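Local atomic coordinates of putative uncharacterized protein (Archaeoglobus fulgidus, PDB entry 3VU0), a protein that forms the C-terminal globular domain of AglB, an archaeal membrane protein of the oligosaccharyltransferase family, with a mixed alpha/beta fold carrying a family signature motif. Residues A[38-43]-A[92-97]; A[103-108]-A[125-130]. All coordinates share one frame; numbering follows the deposited sequence.

Overall arrangement
Interactions 1 and 2 are both buried, yet they rest on quite different chemistry. Interaction 1 (38-43 with 92-97) lies near the centre of the chain and is mainly polar, a tyrosine hydroxyl meeting a glutamate beside a leucine methyl. Interaction 2 (103-108 with 125-130), its centre about 12 Å from that of the first, packs phenylalanine rings between two helices. The contacts use different segments, yet 92-97 and 103-108 adjoin: Lys104 forms salt bridges with Asp39 and Glu93, and Thr103 OG1 probably hydrogen-bonds to Thr95 O. Charged groups therefore gather beside the family motif, to which Asp39 belongs, while the neighbouring helix pair is joined by aromatic side chains.

Interaction 1: residues A[38-43]-A[92-97]; sequences WDYGNW and EELTVK
Tyr40 and Glu93 reach toward each other from opposite directions and meet through a very short hydrogen bond, Tyr40 OH donating to Glu93 OE1 at 2.5 Å. Glu93 OE1 lies at the edge of the phenol ring, in its plane, 3.3 Å from Tyr40 CE1. Ring and carboxylate planes differ by only 24°, so the two flat groups are almost coplanar. Conformation makes this possible: Glu93 takes the crowded position, CG between its backbone N and carbonyl carbon (chi1 65°), and from there the chain runs fully extended to the carboxylate. Tyr40 CG lies beside its own backbone N, opposite the carbonyl carbon (chi1 -38°), a torsion that directs the phenol with its hydroxyl at Glu93.

Leu94 brings its CD2 methyl to the other side of the hydroxyl, at the CE2 edge of the ring. This CD2 is 3.4 Å from Tyr40 OH but 4.2 Å from Tyr40 CE2, so the contact is chiefly with the end of the phenol. Asp39 CB covers one face of the ring toward its rim, and Trp7 also meets the Tyr40 ring.

The contact thus joins the WWDYG signature motif of this family, most of which lies in 38-43, to the short 3-10 turn that follows strand 85-91. Thr95 closes that turn, its OG1 and backbone N both donating to Glu92 O.

Glu93 OE1 is gripped twice, by the tyrosine hydroxyl and by a salt bridge from Lys104, whose ammonium also pairs with Asp39 OD2. The lysine lies between two acidic side chains whose oxygens, Asp39 OD2 and Glu93 OE1, are 5.3 Å apart; its charge would be expected to ease their mutual repulsion, leaving Tyr40 tied at its hydroxyl to a bridged acidic pair.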
loop_
_atom_site.group_PDB
_atom_site.type_symbol
_atom_site.label_atom_id
_atom_site.label_comp_id
_atom_site.label_asym_id
_atom_site.label_seq_id
_atom_site.Cartn_x
_atom_site.Cartn_y
_atom_site.Cartn_z
ATOM N N TRP A 38 -2.694 -6.694 2.774
ATOM C CA TRP A 38 -2.817 -7.681 3.841
ATOM C C TRP A 38 -1.714 -8.738 3.928
ATOM O O TRP A 38 -1.445 -9.254 5.011
ATOM C CB TRP A 38 -4.195 -8.360 3.789
ATOM C CG TRP A 38 -4.372 -9.314 2.665
ATOM C CD1 TRP A 38 -4.732 -9.019 1.382
ATOM C CD2 TRP A 38 -4.174 -10.728 2.714
ATOM N NE1 TRP A 38 -4.771 -10.168 0.626
ATOM C CE2 TRP A 38 -4.431 -11.232 1.421
ATOM C CE3 TRP A 38 -3.804 -11.621 3.730
ATOM C CZ2 TRP A 38 -4.328 -12.593 1.112
ATOM C CZ3 TRP A 38 -3.702 -12.981 3.421
ATOM C CH2 TRP A 38 -3.964 -13.448 2.121
ATOM N N ASP A 39 -1.064 -9.051 2.811
ATOM C CA ASP A 39 0.009 -10.044 2.822
ATOM C C ASP A 39 1.132 -9.713 3.811
ATOM O O ASP A 39 1.773 -10.614 4.356
ATOM C CB ASP A 39 0.659 -10.179 1.435
ATOM C CG ASP A 39 -0.270 -10.771 0.396
ATOM O OD1 ASP A 39 -1.257 -11.438 0.771
ATOM O OD2 ASP A 39 0.011 -10.583 -0.804
ATOM N N TYR A 40 1.375 -8.425 4.026
ATOM C CA TYR A 40 2.462 -7.985 4.900
ATOM C C TYR A 40 2.047 -7.644 6.326
ATOM O O TYR A 40 2.896 -7.298 7.161
ATOM C CB TYR A 40 3.135 -6.757 4.279
ATOM C CG TYR A 40 3.246 -6.823 2.770
ATOM C CD1 TYR A 40 3.984 -7.830 2.146
ATOM C CD2 TYR A 40 2.613 -5.876 1.969
ATOM C CE1 TYR A 40 4.090 -7.890 0.751
ATOM C CE2 TYR A 40 2.709 -5.924 0.579
ATOM C CZ TYR A 40 3.449 -6.932 -0.023
ATOM O OH TYR A 40 3.551 -6.970 -1.397
ATOM N N GLY A 41 0.751 -7.738 6.603
ATOM C CA GLY A 41 0.239 -7.406 7.921
ATOM C C GLY A 41 0.955 -8.030 9.105
ATOM O O GLY A 41 1.348 -7.324 10.038
ATOM N N ASN A 42 1.125 -9.350 9.078
ATOM C CA ASN A 42 1.783 -10.053 10.174
ATOM C C ASN A 42 3.213 -9.592 10.411
ATOM O O ASN A 42 3.674 -9.556 11.553
ATOM C CB ASN A 42 1.753 -11.569 9.940
ATOM C CG ASN A 42 0.356 -12.148 10.077
ATOM O OD1 ASN A 42 -0.392 -11.765 10.970
ATOM N ND2 ASN A 42 0.005 -13.080 9.199
ATOM N N TRP A 43 3.916 -9.241 9.339
ATOM C CA TRP A 43 5.289 -8.772 9.466
ATOM C C TRP A 43 5.322 -7.443 10.209
ATOM O O TRP A 43 6.113 -7.244 11.135
ATOM C CB TRP A 43 5.933 -8.585 8.089
ATOM C CG TRP A 43 6.445 -9.843 7.456
ATOM C CD1 TRP A 43 6.630 -11.055 8.060
ATOM C CD2 TRP A 43 6.912 -9.990 6.109
ATOM N NE1 TRP A 43 7.188 -11.946 7.174
ATOM C CE2 TRP A 43 7.373 -11.317 5.969
ATOM C CE3 TRP A 43 6.989 -9.125 5.006
ATOM C CZ2 TRP A 43 7.906 -11.802 4.770
ATOM C CZ3 TRP A 43 7.518 -9.605 3.813
ATOM C CH2 TRP A 43 7.971 -10.937 3.706
ATOM N N GLU A 92 7.001 -2.752 -4.371
ATOM C CA GLU A 92 7.073 -2.836 -5.826
ATOM C C GLU A 92 6.232 -3.947 -6.459
ATOM O O GLU A 92 5.637 -3.733 -7.513
ATOM C CB GLU A 92 8.529 -2.967 -6.298
ATOM C CG GLU A 92 8.679 -2.802 -7.815
ATOM C CD GLU A 92 10.116 -2.928 -8.300
ATOM O OE1 GLU A 92 10.347 -2.805 -9.526
ATOM O OE2 GLU A 92 11.014 -3.148 -7.463
ATOM N N GLU A 93 6.167 -5.120 -5.830
ATOM C CA GLU A 93 5.382 -6.224 -6.398
ATOM C C GLU A 93 3.881 -5.917 -6.505
ATOM O O GLU A 93 3.141 -6.659 -7.138
ATOM C CB GLU A 93 5.595 -7.519 -5.595
ATOM C CG GLU A 93 5.085 -7.484 -4.160
ATOM C CD GLU A 93 5.237 -8.823 -3.433
ATOM O OE1 GLU A 93 4.842 -8.909 -2.254
ATOM O OE2 GLU A 93 5.746 -9.793 -4.034
ATOM N N LEU A 94 3.439 -4.820 -5.895
ATOM C CA LEU A 94 2.030 -4.421 -5.946
ATOM C C LEU A 94 1.727 -3.594 -7.197
ATOM O O LEU A 94 0.577 -3.485 -7.619
ATOM C CB LEU A 94 1.667 -3.568 -4.727
ATOM C CG LEU A 94 1.836 -4.143 -3.321
ATOM C CD1 LEU A 94 1.342 -3.121 -2.295
ATOM C CD2 LEU A 94 1.060 -5.432 -3.203
ATOM N N THR A 95 2.764 -3.006 -7.778
ATOM C CA THR A 95 2.600 -2.156 -8.946
ATOM C C THR A 95 2.587 -2.911 -10.266
ATOM O O THR A 95 3.031 -4.054 -10.354
ATOM C CB THR A 95 3.719 -1.102 -9.015
ATOM O OG1 THR A 95 4.966 -1.755 -9.273
ATOM C CG2 THR A 95 3.821 -0.339 -7.694
ATOM N N VAL A 96 2.067 -2.254 -11.294
ATOM C CA VAL A 96 2.012 -2.844 -12.625
ATOM C C VAL A 96 3.348 -2.542 -13.289
ATOM O O VAL A 96 3.811 -1.403 -13.263
ATOM C CB VAL A 96 0.867 -2.231 -13.456
ATOM C CG1 VAL A 96 0.896 -2.775 -14.882
ATOM C CG2 VAL A 96 -0.470 -2.556 -12.800
ATOM N N LYS A 97 3.970 -3.565 -13.864
ATOM C CA LYS A 97 5.260 -3.409 -14.537
ATOM C C LYS A 97 5.076 -3.533 -16.048
ATOM O O LYS A 97 4.352 -4.404 -16.520
ATOM C CB LYS A 97 6.244 -4.471 -14.035
#

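Interaction 2: residues A[103-108]-A[125-130]; sequences TKFIPI and IDFFNK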
loop_
_atom_site.group_PDB
_atom_site.type_symbol
_atom_site.label_atom_id
_atom_site.label_comp_id
_atom_site.label_asym_id
_atom_site.label_seq_id
_atom_site.Cartn_x
_atom_site.Cartn_y
_atom_site.Cartn_z
ATOM N N THR A 103 1.324 -9.127 -11.427
ATOM C CA THR A 103 1.321 -8.075 -10.419
ATOM C C THR A 103 0.246 -8.356 -9.386
ATOM O O THR A 103 -0.791 -8.939 -9.705
ATOM C CB THR A 103 1.038 -6.693 -11.042
ATOM O OG1 THR A 103 0.857 -5.728 -9.997
ATOM C CG2 THR A 103 -0.221 -6.737 -11.902
ATOM N N LYS A 104 0.489 -7.951 -8.146
ATOM C CA LYS A 104 -0.509 -8.163 -7.116
ATOM C C LYS A 104 -1.610 -7.113 -7.226
ATOM O O LYS A 104 -2.559 -7.112 -6.446
ATOM C CB LYS A 104 0.137 -8.145 -5.727
ATOM C CG LYS A 104 0.997 -9.377 -5.467
ATOM C CD LYS A 104 1.557 -9.401 -4.057
ATOM C CE LYS A 104 2.239 -10.731 -3.756
ATOM N NZ LYS A 104 2.642 -10.809 -2.321
ATOM N N PHE A 105 -1.489 -6.221 -8.207
ATOM C CA PHE A 105 -2.509 -5.198 -8.407
ATOM C C PHE A 105 -3.812 -5.871 -8.859
ATOM O O PHE A 105 -4.904 -5.346 -8.642
ATOM C CB PHE A 105 -2.052 -4.180 -9.459
ATOM C CG PHE A 105 -2.981 -3.004 -9.610
ATOM C CD1 PHE A 105 -3.644 -2.774 -10.814
ATOM C CD2 PHE A 105 -3.191 -2.128 -8.550
ATOM C CE1 PHE A 105 -4.503 -1.684 -10.961
ATOM C CE2 PHE A 105 -4.050 -1.032 -8.683
ATOM C CZ PHE A 105 -4.708 -0.810 -9.893
ATOM N N ILE A 106 -3.690 -7.042 -9.482
ATOM C CA ILE A 106 -4.861 -7.775 -9.960
ATOM C C ILE A 106 -5.743 -8.199 -8.781
ATOM O O ILE A 106 -6.925 -7.869 -8.743
ATOM C CB ILE A 106 -4.443 -9.006 -10.810
ATOM C CG1 ILE A 106 -3.687 -8.539 -12.060
ATOM C CG2 ILE A 106 -5.675 -9.809 -11.234
ATOM C CD1 ILE A 106 -4.484 -7.604 -12.955
ATOM N N PRO A 107 -5.185 -8.935 -7.804
ATOM C CA PRO A 107 -6.041 -9.320 -6.679
ATOM C C PRO A 107 -6.530 -8.091 -5.911
ATOM O O PRO A 107 -7.627 -8.096 -5.343
ATOM C CB PRO A 107 -5.138 -10.233 -5.842
ATOM C CG PRO A 107 -3.748 -9.804 -6.208
ATOM C CD PRO A 107 -3.856 -9.562 -7.698
ATOM N N ILE A 108 -5.721 -7.035 -5.897
ATOM C CA ILE A 108 -6.119 -5.802 -5.218
ATOM C C ILE A 108 -7.376 -5.278 -5.916
ATOM O O ILE A 108 -8.346 -4.895 -5.270
ATOM C CB ILE A 108 -5.006 -4.728 -5.287
ATOM C CG1 ILE A 108 -3.833 -5.138 -4.391
ATOM C CG2 ILE A 108 -5.551 -3.372 -4.859
ATOM C CD1 ILE A 108 -2.707 -4.104 -4.338
ATOM N N ILE A 125 -3.650 -0.908 -17.233
ATOM C CA ILE A 125 -2.482 -0.050 -17.031
ATOM C C ILE A 125 -2.929 1.408 -16.858
ATOM O O ILE A 125 -2.487 2.100 -15.937
ATOM C CB ILE A 125 -1.514 -0.153 -18.236
ATOM C CG1 ILE A 125 -0.967 -1.584 -18.342
ATOM C CG2 ILE A 125 -0.372 0.844 -18.081
ATOM C CD1 ILE A 125 -0.233 -1.874 -19.647
ATOM N N ASP A 126 -3.809 1.872 -17.740
ATOM C CA ASP A 126 -4.302 3.242 -17.645
ATOM C C ASP A 126 -4.993 3.473 -16.300
ATOM O O ASP A 126 -4.829 4.526 -15.693
ATOM C CB ASP A 126 -5.267 3.561 -18.796
ATOM C CG ASP A 126 -4.570 3.604 -20.150
ATOM O OD1 ASP A 126 -3.324 3.732 -20.189
ATOM O OD2 ASP A 126 -5.272 3.520 -21.179
ATOM N N PHE A 127 -5.758 2.490 -15.838
ATOM C CA PHE A 127 -6.438 2.596 -14.544
ATOM C C PHE A 127 -5.387 2.702 -13.428
ATOM O O PHE A 127 -5.456 3.589 -12.571
ATOM C CB PHE A 127 -7.324 1.370 -14.299
ATOM C CG PHE A 127 -7.939 1.333 -12.926
ATOM C CD1 PHE A 127 -8.866 2.291 -12.540
ATOM C CD2 PHE A 127 -7.559 0.363 -12.006
ATOM C CE1 PHE A 127 -9.407 2.285 -11.246
ATOM C CE2 PHE A 127 -8.091 0.348 -10.716
ATOM C CZ PHE A 127 -9.016 1.313 -10.336
ATOM N N PHE A 128 -4.409 1.801 -13.445
ATOM C CA PHE A 128 -3.350 1.817 -12.436
ATOM C C PHE A 128 -2.660 3.177 -12.347
ATOM O O PHE A 128 -2.392 3.682 -11.252
ATOM C CB PHE A 128 -2.293 0.751 -12.741
ATOM C CG PHE A 128 -1.052 0.878 -11.903
ATOM C CD1 PHE A 128 -1.081 0.583 -10.539
ATOM C CD2 PHE A 128 0.132 1.352 -12.461
ATOM C CE1 PHE A 128 0.051 0.764 -9.746
ATOM C CE2 PHE A 128 1.274 1.539 -11.675
ATOM C CZ PHE A 128 1.231 1.246 -10.318
ATOM N N ASN A 129 -2.377 3.773 -13.496
ATOM C CA ASN A 129 -1.686 5.048 -13.515
ATOM C C ASN A 129 -2.437 6.218 -12.882
ATOM O O ASN A 129 -1.858 7.279 -12.686
ATOM C CB ASN A 129 -1.256 5.393 -14.946
ATOM C CG ASN A 129 -0.142 4.480 -15.452
ATOM O OD1 ASN A 129 0.628 3.928 -14.662
ATOM N ND2 ASN A 129 -0.043 4.330 -16.769
ATOM N N LYS A 130 -3.708 6.017 -12.538
ATOM C CA LYS A 130 -4.508 7.072 -11.910
ATOM C C LYS A 130 -4.728 6.798 -10.419
ATOM O O LYS A 130 -5.329 7.611 -9.713
ATOM C CB LYS A 130 -5.887 7.168 -12.574
ATOM C CG LYS A 130 -5.884 7.447 -14.066
ATOM C CD LYS A 130 -7.292 7.274 -14.631
ATOM C CE LYS A 130 -7.318 7.469 -16.137
ATOM N NZ LYS A 130 -8.661 7.139 -16.691
#
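Phe105 receives the ring of Phe128 on one face in an edge-to-face, or T-shaped, stack. The planes stand at 76° and the centroids are 5.1 Å apart. The incoming edge is led by Phe128 CD1, which sits above the middle of the Phe105 ring, 3.9 Å from Phe105 CE2.

A second aromatic pair is looser in form. Phe105 and Phe127 approach rim to rim, neither ring over the face of the other, with planes inclined at 37°. They touch where Phe105 CZ comes within 3.7 Å of Phe127 CE2. Phe105 is thus shared by two consecutive residues of the other segment, and the three rings form an aromatic cluster between the start of helix 105-112 and helix 121-128. In all three residues CG lies opposite the backbone N; for Phe105 this torsion (chi1 -173°) carries the ring out toward the second helix.

Apolar contact adds to the ring pairs: Phe128 CB reaches 3.7 Å from Phe105 CE1, so both the CB and the ring of Phe128 pack against Phe105. Around the cluster, Leu133 of helix 132-138 touches both Phe105 and Phe128, and Thr69 of helix 61-69 touches Phe105 and Phe127.

Within 103-108 a polar bond caps the helix start. Thr103 OG1 accepts from Phe105 N at 3.0 Å, a nearly straight capping bond that satisfies the backbone N of the central phenylalanine.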